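Local coordinates for L-lysine 6-monooxygenase involved in desferrioxamine biosynthesis (Erwinia amylovora CFBP1430, PDB 5O8P) that hydroxylates cadaverine as an FAD- and NADPH-dependent monooxygenase in the biosynthesis of the siderophore desferrioxamine, at the interface of chains A and B and the interface of chains A and C. Residues are numbered along the deposited sequence; one frame, centred on the assembly and turned at random. Chains: chain A/B/C, L-lysine 6-monooxygenase involved in desferrioxamine biosynthesis.

Contact 1: the interface of chains A and B. Residues chain A 81-82, 85-88; chain B 68, 419, 421-422.
B:Glu419 OE1 accepts a hydrogen bond from the backbone N of A:Tyr88 at 3.1 Å, on its syn lone pair and with 153° at the hydrogen, at the start of helix 87-93 of chain A. The other oxygen, OE2, takes a weak bond from A:Leu87 N at 3.4 Å and forms a salt bridge with the ammonium NZ of A:Lys82 at 3.9 Å. A glutamate suits this place: its chain, extended beyond CG (chi2 -175°), carries a negative group to the N-terminal helix end, where backbone N-H groups point outward and the dipole would favour the charge. A:Lys82 leaves its backbone with CG anti to N and then bends at chi2 (54°), which brings NZ towards the carbonyl O of B:Leu68, a weak bond at 3.4 Å. A:Gly85, with positive phi, turns the chain between the two helices and, lacking a side chain, lets the carboxylate approach its backbone, its C lying 3.6 Å from B:Glu419 OE2. Branched leucines fill the apolar flank: B:Leu68 sets CD2 against A:Leu87 CD2 at 3.9 Å, while its CD1 touches CE1 of the A:Tyr88 ring, also at 3.9 Å. B:Ile422 packs its CG2 branch on A:Tyr88 CB at 3.8 Å. The patch thus caps a helix of one subunit with an acid from another; with its two-fold twin it probably helps hold chains A and B together.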
ATOM      1  N   MET A  81       8.802 -19.047  16.288  1.00 39.33           N
ATOM      2  CA  MET A  81       8.361 -19.420  14.967  1.00 40.85           C
ATOM      3  C   MET A  81       9.261 -20.550  14.451  1.00 39.53           C
ATOM      4  O   MET A  81       8.788 -21.469  13.799  1.00 39.51           O
ATOM      5  CB  MET A  81       8.375 -18.182  14.056  1.00 41.82           C
ATOM      6  CG  MET A  81       7.190 -18.053  13.143  1.00 45.74           C
ATOM      7  SD  MET A  81       5.620 -17.725  13.963  1.00 49.40           S
ATOM      8  CE  MET A  81       5.783 -16.002  14.351  1.00 51.19           C
ATOM      9  N   LYS A  82      10.546 -20.484  14.778  1.00 39.87           N
ATOM     10  CA  LYS A  82      11.515 -21.497  14.358  1.00 42.57           C
ATOM     11  C   LYS A  82      11.291 -22.856  15.032  1.00 44.29           C
ATOM     12  O   LYS A  82      11.318 -23.897  14.357  1.00 39.53           O
ATOM     13  CB  LYS A  82      12.937 -20.989  14.629  1.00 41.80           C
ATOM     14  CG  LYS A  82      14.068 -21.927  14.260  1.00 41.07           C
ATOM     15  CD  LYS A  82      13.978 -22.394  12.824  1.00 42.70           C
ATOM     16  CE  LYS A  82      15.331 -22.867  12.323  1.00 44.99           C
ATOM     17  NZ  LYS A  82      15.189 -23.858  11.231  1.00 48.13           N
ATOM     18  N   GLY A  85       8.464 -24.701  13.843  1.00 36.25           N
ATOM     19  CA  GLY A  85       8.765 -25.279  12.539  1.00 37.05           C
ATOM     20  C   GLY A  85       8.021 -24.601  11.401  1.00 39.42           C
ATOM     21  O   GLY A  85       7.800 -25.227  10.364  1.00 42.22           O
ATOM     22  N   LYS A  86       7.680 -23.321  11.588  1.00 39.39           N
ATOM     23  CA  LYS A  86       6.912 -22.526  10.625  1.00 39.35           C
ATOM     24  C   LYS A  86       7.557 -21.180  10.238  1.00 41.12           C
ATOM     25  O   LYS A  86       6.888 -20.316   9.651  1.00 44.00           O
ATOM     26  CB  LYS A  86       5.531 -22.237  11.217  1.00 39.82           C
ATOM     27  CG  LYS A  86       5.537 -21.235  12.370  1.00 41.16           C
ATOM     28  CD  LYS A  86       4.145 -20.989  12.911  1.00 42.92           C
ATOM     29  CE  LYS A  86       3.314 -20.085  12.007  1.00 43.84           C
ATOM     30  NZ  LYS A  86       1.929 -19.954  12.542  1.00 47.38           N
ATOM     31  N   LEU A  87       8.829 -20.974  10.562  1.00 40.79           N
ATOM     32  CA  LEU A  87       9.451 -19.667  10.349  1.00 37.41           C
ATOM     33  C   LEU A  87       9.435 -19.289   8.879  1.00 36.59           C
ATOM     34  O   LEU A  87       9.297 -18.114   8.557  1.00 36.83           O
ATOM     35  CB  LEU A  87      10.879 -19.624  10.894  1.00 34.00           C
ATOM     36  CG  LEU A  87      11.694 -18.345  10.671  1.00 34.21           C
ATOM     37  CD1 LEU A  87      11.057 -17.108  11.287  1.00 33.33           C
ATOM     38  CD2 LEU A  87      13.096 -18.545  11.230  1.00 37.75           C
ATOM     39  N   TYR A  88       9.561 -20.270   7.987  1.00 36.95           N
ATOM     40  CA  TYR A  88       9.565 -19.966   6.569  1.00 38.76           C
ATOM     41  C   TYR A  88       8.197 -19.491   6.103  1.00 37.85           C
ATOM     42  O   TYR A  88       8.097 -18.653   5.203  1.00 36.56           O
ATOM     43  CB  TYR A  88      10.057 -21.142   5.716  1.00 43.49           C
ATOM     44  CG  TYR A  88      10.706 -20.649   4.454  1.00 52.20           C
ATOM     45  CD1 TYR A  88      12.056 -20.297   4.435  1.00 61.97           C
ATOM     46  CD2 TYR A  88       9.960 -20.461   3.286  1.00 59.81           C
ATOM     47  CE1 TYR A  88      12.647 -19.788   3.288  1.00 73.80           C
ATOM     48  CE2 TYR A  88      10.542 -19.954   2.128  1.00 62.70           C
ATOM     49  CZ  TYR A  88      11.888 -19.617   2.133  1.00 68.19           C
ATOM     50  OH  TYR A  88      12.484 -19.118   0.992  1.00 65.31           O
TER
ATOM     51  N   LEU B  68      17.145 -17.654   9.517  1.00 26.35           N
ATOM     52  CA  LEU B  68      16.263 -18.751   9.050  1.00 24.81           C
ATOM     53  C   LEU B  68      16.741 -20.118   9.493  1.00 26.10           C
ATOM     54  O   LEU B  68      15.989 -21.093   9.407  1.00 28.45           O
ATOM     55  CB  LEU B  68      16.064 -18.728   7.528  1.00 23.86           C
ATOM     56  CG  LEU B  68      15.312 -17.509   6.967  1.00 23.70           C
ATOM     57  CD1 LEU B  68      15.151 -17.654   5.467  1.00 24.29           C
ATOM     58  CD2 LEU B  68      13.950 -17.310   7.613  1.00 23.70           C
ATOM     59  N   GLU B 419      13.606 -26.976   8.015  1.00 52.83           N
ATOM     60  CA  GLU B 419      12.120 -27.030   8.048  1.00 58.66           C
ATOM     61  C   GLU B 419      11.500 -27.615   6.778  1.00 61.56           C
ATOM     62  O   GLU B 419      11.317 -26.885   5.802  1.00 65.56           O
ATOM     63  CB  GLU B 419      11.525 -25.633   8.286  1.00 62.54           C
ATOM     64  CG  GLU B 419      12.011 -24.951   9.565  1.00 68.56           C
ATOM     65  CD  GLU B 419      11.337 -23.623   9.856  1.00 72.13           C
ATOM     66  OE1 GLU B 419      10.836 -22.968   8.918  1.00 68.98           O
ATOM     67  OE2 GLU B 419      11.318 -23.235  11.046  1.00 78.10           O
ATOM     68  N   GLN B 421       8.431 -29.074   6.201  1.00 59.03           N
ATOM     69  CA  GLN B 421       6.993 -28.988   5.961  1.00 62.39           C
ATOM     70  C   GLN B 421       6.406 -27.637   6.402  1.00 65.85           C
ATOM     71  O   GLN B 421       5.756 -27.492   7.453  1.00 56.62           O
ATOM     72  CB  GLN B 421       6.274 -30.132   6.623  1.00 62.15           C
ATOM     73  CG  GLN B 421       6.457 -30.180   8.132  1.00 62.72           C
ATOM     74  CD  GLN B 421       6.228 -31.565   8.696  1.00 62.85           C
ATOM     75  OE1 GLN B 421       5.361 -32.299   8.215  1.00 62.89           O
ATOM     76  NE2 GLN B 421       6.996 -31.933   9.733  1.00 60.32           N
ATOM     77  N   ILE B 422       6.619 -26.654   5.520  1.00 69.73           N
ATOM     78  CA  ILE B 422       6.099 -25.277   5.691  1.00 64.16           C
ATOM     79  C   ILE B 422       4.989 -24.928   4.695  1.00 54.81           C
ATOM     80  O   ILE B 422       4.296 -23.943   4.926  1.00 62.36           O
ATOM     81  CB  ILE B 422       7.198 -24.179   5.594  1.00 62.02           C
ATOM     82  CG1 ILE B 422       7.876 -24.144   4.205  1.00 64.42           C
ATOM     83  CG2 ILE B 422       8.205 -24.316   6.742  1.00 63.09           C
ATOM     84  CD1 ILE B 422       8.897 -25.223   3.915  1.00 70.40           C
TER

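Contact 2: the interface of chains A and C. Residues chain A 81, 86, 89-90, 92-93, 102; chain C 283, 287, 290-291.
The phenol ring of C:Tyr287 meets chain A over one face, at its edges and at its hydroxyl, with A:Lys86 reaching its rim from the other side. Over the centre of the first face lies CD of A:Arg93, 3.6 Å from the ring centroid in a CH-pi contact. The arginine chain is extended from CG to NE and crosses the tyrosine at about a right angle, and its guanidinium, tilted 25° from the ring plane, continues over the CD1 side. Arginine suits the place because its long aliphatic part can cover an aromatic face. A:Ser89 OG and A:Glu102 OE1 lie in the ring plane at opposite edges, OG beside CD2 and CE2, OE1 beside CE1. The hydroxyl lies between both A:Glu102 carboxylate oxygens, on their syn lone pairs, with OH to OE1 at 2.6 Å and OH to OE2 at 2.8 Å, so its one hydrogen can be shared or go to either; carboxylate and ring planes are turned 57° apart. A:Lys86 NZ donates to A:Glu102 OE2 at 2.6 Å, on the syn side but tilted out of the carboxylate plane, a salt bridge within chain A that would steady the acid and help balance its charge. The lysine crosses the tyrosine at about a right angle, A:Lys86 CE lying 3.7 Å from C:Tyr287 CZ. C:Leu291 lays CD2 against the polar group, 3.5 Å from A:Lys86 NZ, while CD1 packs on A:Glu102 CB.

One helical turn earlier, C:Tyr283 also points towards chain A, with the same first torsion (CG anti to the backbone N, chi1 -171°). Its OH shares a hydrogen bond with A:Ser89 OG at 2.8 Å, the donor being undecided. The small serine lets the phenol come close to helix 87-93, while A:Ile92 lays CG2 over one ring face, towards the rim and 3.9 Å from the centroid. Two tyrosines of helix 276-290 thus anchor chain C to chain A, probably helping to build the assembly.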
ATOM      1  N   MET A  81       8.802 -19.047  16.288  1.00 39.33           N
ATOM      2  CA  MET A  81       8.361 -19.420  14.967  1.00 40.85           C
ATOM      3  C   MET A  81       9.261 -20.550  14.451  1.00 39.53           C
ATOM      4  O   MET A  81       8.788 -21.469  13.799  1.00 39.51           O
ATOM      5  CB  MET A  81       8.375 -18.182  14.056  1.00 41.82           C
ATOM      6  CG  MET A  81       7.190 -18.053  13.143  1.00 45.74           C
ATOM      7  SD  MET A  81       5.620 -17.725  13.963  1.00 49.40           S
ATOM      8  CE  MET A  81       5.783 -16.002  14.351  1.00 51.19           C
ATOM      9  N   LYS A  86       7.680 -23.321  11.588  1.00 39.39           N
ATOM     10  CA  LYS A  86       6.912 -22.526  10.625  1.00 39.35           C
ATOM     11  C   LYS A  86       7.557 -21.180  10.238  1.00 41.12           C
ATOM     12  O   LYS A  86       6.888 -20.316   9.651  1.00 44.00           O
ATOM     13  CB  LYS A  86       5.531 -22.237  11.217  1.00 39.82           C
ATOM     14  CG  LYS A  86       5.537 -21.235  12.370  1.00 41.16           C
ATOM     15  CD  LYS A  86       4.145 -20.989  12.911  1.00 42.92           C
ATOM     16  CE  LYS A  86       3.314 -20.085  12.007  1.00 43.84           C
ATOM     17  NZ  LYS A  86       1.929 -19.954  12.542  1.00 47.38           N
ATOM     18  N   SER A  89       7.143 -20.017   6.717  1.00 37.64           N
ATOM     19  CA  SER A  89       5.795 -19.561   6.408  1.00 36.07           C
ATOM     20  C   SER A  89       5.604 -18.120   6.844  1.00 33.85           C
ATOM     21  O   SER A  89       5.056 -17.313   6.109  1.00 33.24           O
ATOM     22  CB  SER A  89       4.758 -20.435   7.072  1.00 35.63           C
ATOM     23  OG  SER A  89       3.476 -19.962   6.718  1.00 39.49           O
ATOM     24  N   PHE A  90       6.066 -17.813   8.046  1.00 32.59           N
ATOM     25  CA  PHE A  90       6.046 -16.445   8.572  1.00 33.52           C
ATOM     26  C   PHE A  90       6.844 -15.453   7.690  1.00 35.34           C
ATOM     27  O   PHE A  90       6.472 -14.271   7.581  1.00 33.37           O
ATOM     28  CB  PHE A  90       6.590 -16.441   9.999  1.00 30.36           C
ATOM     29  CG  PHE A  90       6.525 -15.109  10.656  1.00 29.91           C
ATOM     30  CD1 PHE A  90       5.320 -14.626  11.123  1.00 31.34           C
ATOM     31  CD2 PHE A  90       7.657 -14.319  10.785  1.00 31.16           C
ATOM     32  CE1 PHE A  90       5.237 -13.381  11.723  1.00 32.07           C
ATOM     33  CE2 PHE A  90       7.582 -13.070  11.384  1.00 32.00           C
ATOM     34  CZ  PHE A  90       6.372 -12.602  11.857  1.00 31.85           C
ATOM     35  N   ILE A  92       7.370 -15.885   4.330  1.00 33.49           N
ATOM     36  CA  ILE A  92       6.475 -15.708   3.175  1.00 32.10           C
ATOM     37  C   ILE A  92       5.299 -14.775   3.493  1.00 31.33           C
ATOM     38  O   ILE A  92       4.939 -13.948   2.680  1.00 35.53           O
ATOM     39  CB  ILE A  92       5.937 -17.073   2.676  1.00 34.44           C
ATOM     40  CG1 ILE A  92       7.087 -17.911   2.100  1.00 37.70           C
ATOM     41  CG2 ILE A  92       4.835 -16.906   1.632  1.00 33.18           C
ATOM     42  CD1 ILE A  92       6.766 -19.386   1.934  1.00 37.96           C
ATOM     43  N   ARG A  93       4.694 -14.909   4.664  1.00 35.29           N
ATOM     44  CA  ARG A  93       3.619 -14.002   5.078  1.00 38.29           C
ATOM     45  C   ARG A  93       4.076 -12.533   4.980  1.00 38.35           C
ATOM     46  O   ARG A  93       3.335 -11.691   4.472  1.00 37.86           O
ATOM     47  CB  ARG A  93       3.143 -14.332   6.498  1.00 38.70           C
ATOM     48  CG  ARG A  93       1.852 -13.664   6.920  1.00 40.29           C
ATOM     49  CD  ARG A  93       1.545 -13.972   8.376  1.00 44.85           C
ATOM     50  NE  ARG A  93       0.696 -12.970   9.009  1.00 46.96           N
ATOM     51  CZ  ARG A  93      -0.616 -12.815   8.794  1.00 52.10           C
ATOM     52  NH1 ARG A  93      -1.287 -13.602   7.946  1.00 52.11           N
ATOM     53  NH2 ARG A  93      -1.275 -11.851   9.436  1.00 50.87           N
ATOM     54  N   GLU A 102      -2.018 -15.649  17.512  1.00 36.00           N
ATOM     55  CA  GLU A 102      -0.649 -16.126  17.452  1.00 34.75           C
ATOM     56  C   GLU A 102       0.194 -15.532  18.586  1.00 33.25           C
ATOM     57  O   GLU A 102       1.031 -16.219  19.147  1.00 33.64           O
ATOM     58  CB  GLU A 102      -0.035 -15.838  16.084  1.00 36.29           C
ATOM     59  CG  GLU A 102       1.316 -16.500  15.866  1.00 40.88           C
ATOM     60  CD  GLU A 102       1.640 -16.752  14.404  1.00 43.23           C
ATOM     61  OE1 GLU A 102       1.390 -15.878  13.548  1.00 40.58           O
ATOM     62  OE2 GLU A 102       2.173 -17.843  14.118  1.00 49.67           O
TER
ATOM     63  N   TYR C 283      -3.278 -16.868   0.782  1.00 33.91           N
ATOM     64  CA  TYR C 283      -2.161 -17.351   1.618  1.00 32.12           C
ATOM     65  C   TYR C 283      -2.329 -16.866   3.047  1.00 33.17           C
ATOM     66  O   TYR C 283      -2.212 -17.652   3.974  1.00 31.70           O
ATOM     67  CB  TYR C 283      -0.780 -16.930   1.093  1.00 29.99           C
ATOM     68  CG  TYR C 283       0.326 -17.609   1.837  1.00 27.89           C
ATOM     69  CD1 TYR C 283       0.778 -18.861   1.442  1.00 27.85           C
ATOM     70  CD2 TYR C 283       0.900 -17.026   2.971  1.00 28.35           C
ATOM     71  CE1 TYR C 283       1.789 -19.520   2.148  1.00 28.17           C
ATOM     72  CE2 TYR C 283       1.915 -17.676   3.685  1.00 27.66           C
ATOM     73  CZ  TYR C 283       2.358 -18.929   3.269  1.00 27.54           C
ATOM     74  OH  TYR C 283       3.353 -19.626   3.942  1.00 28.02           O
ATOM     75  N   TYR C 287      -2.866 -19.199   6.346  1.00 30.31           N
ATOM     76  CA  TYR C 287      -2.053 -18.932   7.531  1.00 31.48           C
ATOM     77  C   TYR C 287      -2.936 -18.742   8.778  1.00 31.69           C
ATOM     78  O   TYR C 287      -2.757 -19.445   9.763  1.00 33.87           O
ATOM     79  CB  TYR C 287      -1.118 -17.713   7.300  1.00 32.84           C
ATOM     80  CG  TYR C 287      -0.101 -17.490   8.390  1.00 30.53           C
ATOM     81  CD1 TYR C 287      -0.461 -16.843   9.571  1.00 31.80           C
ATOM     82  CD2 TYR C 287       1.209 -17.941   8.259  1.00 30.04           C
ATOM     83  CE1 TYR C 287       0.445 -16.655  10.598  1.00 32.86           C
ATOM     84  CE2 TYR C 287       2.132 -17.759   9.282  1.00 31.50           C
ATOM     85  CZ  TYR C 287       1.744 -17.110  10.454  1.00 32.22           C
ATOM     86  OH  TYR C 287       2.628 -16.897  11.488  1.00 30.05           O
ATOM     87  N   GLN C 290      -4.930 -21.829   9.850  1.00 31.56           N
ATOM     88  CA  GLN C 290      -4.030 -22.881  10.328  1.00 30.70           C
ATOM     89  C   GLN C 290      -3.624 -22.707  11.811  1.00 30.62           C
ATOM     90  O   GLN C 290      -3.191 -23.660  12.459  1.00 30.46           O
ATOM     91  CB  GLN C 290      -2.810 -22.984   9.390  1.00 31.83           C
ATOM     92  CG  GLN C 290      -1.922 -24.214   9.538  1.00 32.96           C
ATOM     93  CD  GLN C 290      -0.929 -24.121  10.687  1.00 35.29           C
ATOM     94  OE1 GLN C 290      -0.595 -23.038  11.166  1.00 39.01           O
ATOM     95  NE2 GLN C 290      -0.469 -25.273  11.154  1.00 40.46           N
ATOM     96  N   LEU C 291      -3.803 -21.518  12.369  1.00 31.55           N
ATOM     97  CA  LEU C 291      -3.518 -21.308  13.783  1.00 33.90           C
ATOM     98  C   LEU C 291      -4.375 -22.129  14.749  1.00 36.64           C
ATOM     99  O   LEU C 291      -3.975 -22.284  15.883  1.00 33.94           O
ATOM    100  CB  LEU C 291      -3.655 -19.827  14.146  1.00 34.22           C
ATOM    101  CG  LEU C 291      -2.820 -18.812  13.379  1.00 34.57           C
ATOM    102  CD1 LEU C 291      -2.972 -17.442  14.011  1.00 35.00           C
ATOM    103  CD2 LEU C 291      -1.361 -19.232  13.349  1.00 35.69           C
TER

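Contact 1 and contact 2 lie about 9 Å apart, measured between the centres of their C-alpha atoms, and share A:Met81 and A:Lys86. Both also draw on helix 87-93 of chain A: its first two residues face chain B in contact 1, whereas A:Ser89 and later residues meet chain C in contact 2. One short stretch of chain A therefore touches two neighbours, and its placement by one partner could bear on its fit to the other. Since both interfaces are two-fold symmetric, combining them would join the four copies of the deposited assembly, consistent with a tetramer built from paired dimers.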